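PDB 6KGU: penicillin-binding protein PbpB from Mycobacterium tuberculosis, which builds cross-linked peptidoglycan for the mycobacterial cell wall from lipid intermediates and is bound by beta-lactam antibiotics such as aztreonam. Local coordinates for residues Ile400-Gly404 with Val405-Pro409; Arg432-Ala436 with Gln437-Thr441; Gln440-Arg443 with Gln444-Ala448. All blocks are in the same frame, centred on the assembly; numbering follows the deposited sequence.

Overall arrangement
The three contacts follow one another along the chain of the transpeptidase domain, and each is local, a case of how a chain turns, enters a helix and runs along it. Contact 1 is the turn from helix 390-401 into strand 405-406; contact 2 leads from strand 431-432, the antiparallel partner of that strand, into helix 436-445; contact 3 continues along this helix and into the residues that follow, sharing Gln440 and Thr441 with contact 2. The centres of contact 1 and contact 2 are about 9 Å apart. Contact 2 and contact 3 are separated by about 11 Å, contact 1 and contact 3 by about 15 Å. Asp403, joined to Gln440 and Arg443, ties the turn to the helix. Contact 3 comes nearest the antibiotic site.

Contact 1 of 3, residues Ile400-Gly404 with Val405-Pro409; sequences IANDG and VRVPP
Asn402 and Val405 are the two ends of a type I' beta turn, and two hydrogen bonds join them. The backbone bond closes the turn: Val405 N donates to Asn402 O over 3.1 Å. The second runs the other way, from Asn402 ND2 to Val405 O at 2.9 Å, with an N-H...O angle of 159° and the acceptor close to the plane of the amide. With CG swung opposite the backbone N (chi1 -170°), the Asn402 amide is carried to the carbonyl of Val405. Beyond the bonds there is only van der Waals contact: the amide nitrogen ND2 of Asn402 rests against Val407 CG2 at 3.7 Å, the two side chains crossing at a slant, and the CB of Val405 lies as far from the same nitrogen. Backbone shape does the rest: Asp403 and Gly404 both take positive phi, as the two central residues of a type I' turn must. Asn402 is where helix 390-401 gives up its helical angles, and strand 405-406 leaves antiparallel to strand 431-432. Asp403 turns instead to helix 436-445, making a salt bridge with Arg443, while Ile400 faces helix 272-281.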
loop_
_atom_site.group_PDB
_atom_site.type_symbol
_atom_site.label_atom_id
_atom_site.label_comp_id
_atom_site.label_asym_id
_atom_site.label_seq_id
_atom_site.Cartn_x
_atom_site.Cartn_y
_atom_site.Cartn_z
ATOM N N ILE A 400 -8.264 9.358 -2.553
ATOM C CA ILE A 400 -8.087 10.460 -3.487
ATOM C C ILE A 400 -8.334 9.989 -4.914
ATOM O O ILE A 400 -8.894 10.719 -5.740
ATOM C CB ILE A 400 -6.670 11.037 -3.298
ATOM C CG1 ILE A 400 -6.574 11.758 -1.945
ATOM C CG2 ILE A 400 -6.271 11.931 -4.475
ATOM C CD1 ILE A 400 -7.555 12.942 -1.820
ATOM N N ALA A 401 -7.913 8.762 -5.225
ATOM C CA ALA A 401 -8.192 8.189 -6.539
ATOM C C ALA A 401 -9.699 8.087 -6.791
ATOM O O ALA A 401 -10.168 8.327 -7.908
ATOM C CB ALA A 401 -7.551 6.806 -6.639
ATOM N N ASN A 402 -10.468 7.735 -5.764
ATOM C CA ASN A 402 -11.906 7.512 -5.915
ATOM C C ASN A 402 -12.701 8.778 -5.613
ATOM O O ASN A 402 -13.738 8.735 -4.937
ATOM C CB ASN A 402 -12.338 6.349 -5.020
ATOM C CG ASN A 402 -13.760 5.896 -5.285
ATOM O OD1 ASN A 402 -14.203 5.801 -6.439
ATOM N ND2 ASN A 402 -14.490 5.614 -4.208
ATOM N N ASP A 403 -12.196 9.929 -6.083
ATOM C CA ASP A 403 -12.927 11.192 -6.027
ATOM C C ASP A 403 -13.290 11.559 -4.597
ATOM O O ASP A 403 -14.354 12.122 -4.334
ATOM C CB ASP A 403 -14.178 11.154 -6.918
ATOM C CG ASP A 403 -13.867 11.565 -8.365
ATOM O OD1 ASP A 403 -12.735 12.042 -8.610
ATOM O OD2 ASP A 403 -14.740 11.417 -9.245
ATOM N N GLY A 404 -12.392 11.234 -3.664
ATOM C CA GLY A 404 -12.528 11.638 -2.279
ATOM C C GLY A 404 -13.197 10.626 -1.374
ATOM O O GLY A 404 -13.297 10.875 -0.169
ATOM N N VAL A 405 -13.661 9.499 -1.902
ATOM C CA VAL A 405 -14.398 8.523 -1.105
ATOM C C VAL A 405 -13.494 7.324 -0.847
ATOM O O VAL A 405 -13.189 6.549 -1.761
ATOM C CB VAL A 405 -15.706 8.099 -1.781
ATOM C CG1 VAL A 405 -16.367 7.021 -0.962
ATOM C CG2 VAL A 405 -16.625 9.311 -1.941
ATOM N N ARG A 406 -13.086 7.161 0.407
ATOM C CA ARG A 406 -12.257 6.029 0.786
ATOM C C ARG A 406 -13.119 4.785 0.903
ATOM O O ARG A 406 -14.176 4.811 1.543
ATOM C CB ARG A 406 -11.555 6.308 2.108
ATOM C CG ARG A 406 -10.492 5.268 2.482
ATOM C CD ARG A 406 -9.610 5.797 3.592
ATOM N NE ARG A 406 -10.312 6.005 4.858
ATOM C CZ ARG A 406 -10.612 5.040 5.730
ATOM N NH1 ARG A 406 -10.292 3.777 5.479
ATOM N NH2 ARG A 406 -11.226 5.342 6.865
ATOM N N VAL A 407 -12.679 3.705 0.269
ATOM C CA VAL A 407 -13.356 2.419 0.374
ATOM C C VAL A 407 -12.359 1.448 1.003
ATOM O O VAL A 407 -11.366 1.074 0.361
ATOM C CB VAL A 407 -13.859 1.925 -0.996
ATOM C CG1 VAL A 407 -14.621 0.588 -0.852
ATOM C CG2 VAL A 407 -14.765 2.982 -1.662
ATOM N N PRO A 408 -12.577 1.028 2.247
ATOM C CA PRO A 408 -11.626 0.132 2.918
ATOM C C PRO A 408 -11.325 -1.086 2.061
ATOM O O PRO A 408 -12.238 -1.710 1.501
ATOM C CB PRO A 408 -12.364 -0.252 4.205
ATOM C CG PRO A 408 -13.258 0.944 4.476
ATOM C CD PRO A 408 -13.736 1.343 3.096
ATOM N N PRO A 409 -10.050 -1.425 1.891
ATOM C CA PRO A 409 -9.691 -2.516 0.982
ATOM C C PRO A 409 -10.180 -3.857 1.492
ATOM O O PRO A 409 -10.263 -4.094 2.697
ATOM C CB PRO A 409 -8.155 -2.461 0.948
ATOM C CG PRO A 409 -7.776 -1.755 2.192
ATOM C CD PRO A 409 -8.871 -0.787 2.494
#

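Contact 2 of 3, residues Arg432-Ala436 with Gln437-Thr441; sequences RVVSA and QTAQT
Ala436, Thr438 and Ser435 carry the start of helix 436-445, with Ser435 as its N-cap. Ser435 OG accepts from Thr438 N at 3.0 Å, a capping bond with an N-H...O angle of 164°. Its chi1 of 72° sets the hydroxyl between the backbone N and the carbonyl carbon, from where it leans over the first turn. Ser435 O meanwhile takes Ala439 N at 2.9 Å. Ala436, the first helical residue, gives its carbonyl O to Gln440 N, and the Gln440 side chain passes close by, CG 3.3 Å from Ala436 O. Thr438 divides its two branches: CG2 packs on Val434 CB at 3.7 Å, the two side chains meeting at about a right angle, whereas OG1 bonds to Glu281 of helix 272-281. Val434 CG2 extends the apolar patch to Ala439 CB, 4.1 Å away. From the end of strand 431-432, Arg432 NH1 donates to Val434 O in the loop before the cap, at 3.0 Å. The chemistry implies a helix start at which the Thr438 N-H is met by the cap hydroxyl; because Glu281 also accepts from Ser435 N, a carboxylate lies at the N-terminal end, where the helix dipole would probably stabilise its negative charge.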
loop_
_atom_site.group_PDB
_atom_site.type_symbol
_atom_site.label_atom_id
_atom_site.label_comp_id
_atom_site.label_asym_id
_atom_site.label_seq_id
_atom_site.Cartn_x
_atom_site.Cartn_y
_atom_site.Cartn_z
ATOM N N ARG A 432 -16.443 9.369 3.053
ATOM C CA ARG A 432 -16.137 10.643 2.409
ATOM C C ARG A 432 -15.017 11.340 3.178
ATOM O O ARG A 432 -15.195 11.705 4.345
ATOM C CB ARG A 432 -17.407 11.495 2.363
ATOM C CG ARG A 432 -17.227 12.990 2.019
ATOM C CD ARG A 432 -16.858 13.219 0.563
ATOM N NE ARG A 432 -17.823 12.656 -0.379
ATOM C CZ ARG A 432 -17.607 12.574 -1.685
ATOM N NH1 ARG A 432 -16.455 13.019 -2.202
ATOM N NH2 ARG A 432 -18.514 12.028 -2.479
ATOM N N VAL A 433 -13.857 11.501 2.543
ATOM C CA VAL A 433 -12.700 12.165 3.148
ATOM C C VAL A 433 -12.592 13.618 2.698
ATOM O O VAL A 433 -12.409 14.520 3.513
ATOM C CB VAL A 433 -11.400 11.396 2.812
ATOM C CG1 VAL A 433 -10.196 12.105 3.431
ATOM C CG2 VAL A 433 -11.485 9.927 3.252
ATOM N N VAL A 434 -12.650 13.850 1.392
ATOM C CA VAL A 434 -12.665 15.184 0.807
ATOM C C VAL A 434 -13.648 15.150 -0.352
ATOM O O VAL A 434 -14.082 14.082 -0.785
ATOM C CB VAL A 434 -11.272 15.633 0.312
ATOM C CG1 VAL A 434 -10.288 15.727 1.460
ATOM C CG2 VAL A 434 -10.782 14.681 -0.792
ATOM N N SER A 435 -13.981 16.333 -0.876
ATOM C CA SER A 435 -14.914 16.381 -1.995
ATOM C C SER A 435 -14.267 15.818 -3.260
ATOM O O SER A 435 -13.041 15.668 -3.356
ATOM C CB SER A 435 -15.391 17.816 -2.256
ATOM O OG SER A 435 -14.362 18.619 -2.830
ATOM N N ALA A 436 -15.118 15.503 -4.247
ATOM C CA ALA A 436 -14.597 15.075 -5.546
ATOM C C ALA A 436 -13.688 16.139 -6.138
ATOM O O ALA A 436 -12.623 15.828 -6.689
ATOM C CB ALA A 436 -15.743 14.756 -6.502
ATOM N N GLN A 437 -14.073 17.414 -5.993
ATOM C CA GLN A 437 -13.308 18.519 -6.549
ATOM C C GLN A 437 -11.930 18.620 -5.902
ATOM O O GLN A 437 -10.938 18.889 -6.582
ATOM C CB GLN A 437 -14.104 19.824 -6.397
ATOM C CG GLN A 437 -13.267 21.073 -6.633
ATOM C CD GLN A 437 -12.899 21.254 -8.108
ATOM O OE1 GLN A 437 -11.945 21.952 -8.427
ATOM N NE2 GLN A 437 -13.616 20.592 -8.988
ATOM N N THR A 438 -11.883 18.447 -4.579
ATOM C CA THR A 438 -10.601 18.425 -3.881
ATOM C C THR A 438 -9.749 17.253 -4.353
ATOM O O THR A 438 -8.574 17.428 -4.713
ATOM C CB THR A 438 -10.825 18.346 -2.371
ATOM O OG1 THR A 438 -11.428 19.552 -1.906
ATOM C CG2 THR A 438 -9.489 18.159 -1.634
ATOM N N ALA A 439 -10.322 16.053 -4.360
ATOM C CA ALA A 439 -9.596 14.868 -4.804
ATOM C C ALA A 439 -9.000 15.057 -6.196
ATOM O O ALA A 439 -7.839 14.709 -6.433
ATOM C CB ALA A 439 -10.526 13.659 -4.783
ATOM N N GLN A 440 -9.781 15.598 -7.134
ATOM C CA GLN A 440 -9.275 15.817 -8.488
ATOM C C GLN A 440 -8.124 16.813 -8.492
ATOM O O GLN A 440 -7.151 16.649 -9.237
ATOM C CB GLN A 440 -10.412 16.295 -9.399
ATOM C CG GLN A 440 -11.412 15.180 -9.729
ATOM C CD GLN A 440 -12.803 15.698 -10.021
ATOM O OE1 GLN A 440 -12.983 16.872 -10.324
ATOM N NE2 GLN A 440 -13.794 14.826 -9.924
ATOM N N THR A 441 -8.216 17.845 -7.652
ATOM C CA THR A 441 -7.159 18.841 -7.561
ATOM C C THR A 441 -5.880 18.251 -6.967
ATOM O O THR A 441 -4.775 18.539 -7.447
ATOM C CB THR A 441 -7.665 20.030 -6.738
ATOM O OG1 THR A 441 -8.670 20.718 -7.491
ATOM C CG2 THR A 441 -6.545 21.000 -6.395
#

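Contact 3 of 3, residues Gln440-Arg443 with Gln444-Ala448; sequences QTVR and QMLRA
Val442 and Leu446, one helical turn apart in the later part of helix 436-445 and the residues after it, lie side by side and point the same way, with Val442 CG1 4.0 Å from Leu446 CD1. This is the ordinary i to i+4 pairing of an amphipathic alpha-helix in the transpeptidase domain, and it belongs to the tightly packed face. Leu446 N donates to Val442 O. Met445 bends at chi3 (-56°), which brings its CE back toward Val442, 4.2 Å from CG2, while its side chain also touches helices 272-281 and 317-323. The Leu446 side chain, which rests on Ala473 of strand 473-483, lies about 10 Å from that of Ser269, by similarity the acyl-ester residue, and as far from the bound aztreonam adduct. Arg443 lies buried as well: its guanidinium covers Gln440 CA with one face, 3.9 Å above the plane, and bonds to Asp403 and to the backbone of Ala504. The other flank is looser and more polar. Arg447 N reaches Arg443 O only weakly and has a better bond to Gln444 O. Arg447 NH1 donates in the guanidinium plane to a lone pair of Gln444 OE1 at 2.8 Å. Gln444 NE2, which also bonds Gln471 OE1, donates to a water at 2.8 Å, and that water makes a long bond of 3.3 Å to Gln440 O.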
loop_
_atom_site.group_PDB
_atom_site.type_symbol
_atom_site.label_atom_id
_atom_site.label_comp_id
_atom_site.label_asym_id
_atom_site.label_seq_id
_atom_site.Cartn_x
_atom_site.Cartn_y
_atom_site.Cartn_z
ATOM N N GLN A 440 -9.781 15.598 -7.134
ATOM C CA GLN A 440 -9.275 15.817 -8.488
ATOM C C GLN A 440 -8.124 16.813 -8.492
ATOM O O GLN A 440 -7.151 16.649 -9.237
ATOM C CB GLN A 440 -10.412 16.295 -9.399
ATOM C CG GLN A 440 -11.412 15.180 -9.729
ATOM C CD GLN A 440 -12.803 15.698 -10.021
ATOM O OE1 GLN A 440 -12.983 16.872 -10.324
ATOM N NE2 GLN A 440 -13.794 14.826 -9.924
ATOM N N THR A 441 -8.216 17.845 -7.652
ATOM C CA THR A 441 -7.159 18.841 -7.561
ATOM C C THR A 441 -5.880 18.251 -6.967
ATOM O O THR A 441 -4.775 18.539 -7.447
ATOM C CB THR A 441 -7.665 20.030 -6.738
ATOM O OG1 THR A 441 -8.670 20.718 -7.491
ATOM C CG2 THR A 441 -6.545 21.000 -6.395
ATOM N N VAL A 442 -6.003 17.409 -5.942
ATOM C CA VAL A 442 -4.812 16.819 -5.338
ATOM C C VAL A 442 -4.130 15.854 -6.315
ATOM O O VAL A 442 -2.901 15.846 -6.437
ATOM C CB VAL A 442 -5.176 16.127 -4.010
ATOM C CG1 VAL A 442 -4.006 15.289 -3.499
ATOM C CG2 VAL A 442 -5.613 17.174 -2.948
ATOM N N ARG A 443 -4.913 15.039 -7.025
ATOM C CA ARG A 443 -4.371 14.157 -8.066
ATOM C C ARG A 443 -3.575 14.937 -9.101
ATOM O O ARG A 443 -2.481 14.520 -9.503
ATOM C CB ARG A 443 -5.498 13.395 -8.788
ATOM C CG ARG A 443 -6.224 12.360 -7.971
ATOM C CD ARG A 443 -6.919 11.318 -8.861
ATOM N NE ARG A 443 -7.868 11.861 -9.833
ATOM C CZ ARG A 443 -9.181 11.971 -9.626
ATOM N NH1 ARG A 443 -9.707 11.634 -8.459
ATOM N NH2 ARG A 443 -9.971 12.438 -10.578
ATOM N N GLN A 444 -4.129 16.059 -9.576
ATOM C CA GLN A 444 -3.411 16.859 -10.564
ATOM C C GLN A 444 -2.121 17.419 -9.981
ATOM O O GLN A 444 -1.073 17.382 -10.635
ATOM C CB GLN A 444 -4.309 17.987 -11.086
ATOM C CG GLN A 444 -5.386 17.502 -12.051
ATOM C CD GLN A 444 -4.803 16.858 -13.313
ATOM O OE1 GLN A 444 -3.828 17.344 -13.885
ATOM N NE2 GLN A 444 -5.392 15.761 -13.731
ATOM N N MET A 445 -2.180 17.933 -8.745
ATOM C CA MET A 445 -0.987 18.449 -8.079
ATOM C C MET A 445 0.107 17.397 -8.003
ATOM O O MET A 445 1.278 17.688 -8.255
ATOM C CB MET A 445 -1.322 18.929 -6.660
ATOM C CG MET A 445 -1.606 20.404 -6.515
ATOM S SD MET A 445 -1.407 20.988 -4.812
ATOM C CE MET A 445 -2.519 19.885 -3.937
ATOM N N LEU A 446 -0.246 16.177 -7.602
ATOM C CA LEU A 446 0.769 15.143 -7.426
ATOM C C LEU A 446 1.337 14.646 -8.758
ATOM O O LEU A 446 2.281 13.848 -8.745
ATOM C CB LEU A 446 0.188 13.975 -6.606
ATOM C CG LEU A 446 -0.172 14.314 -5.150
ATOM C CD1 LEU A 446 -0.741 13.098 -4.421
ATOM C CD2 LEU A 446 1.042 14.870 -4.400
ATOM N N ARG A 447 0.809 15.112 -9.891
ATOM C CA ARG A 447 1.507 14.919 -11.164
ATOM C C ARG A 447 2.859 15.621 -11.164
ATOM O O ARG A 447 3.784 15.195 -11.867
ATOM C CB ARG A 447 0.666 15.438 -12.339
ATOM C CG ARG A 447 -0.571 14.607 -12.656
ATOM C CD ARG A 447 -1.396 15.264 -13.775
ATOM N NE ARG A 447 -0.668 15.342 -15.039
ATOM C CZ ARG A 447 -1.053 16.068 -16.093
ATOM N NH1 ARG A 447 -2.172 16.795 -16.056
ATOM N NH2 ARG A 447 -0.319 16.065 -17.189
ATOM N N ALA A 448 2.993 16.696 -10.381
ATOM C CA ALA A 448 4.259 17.421 -10.333
ATOM C C ALA A 448 5.396 16.555 -9.802
ATOM O O ALA A 448 6.559 16.759 -10.171
ATOM C CB ALA A 448 4.108 18.671 -9.464
HETATM O O HOH W 1 -7.516 14.972 -12.016
#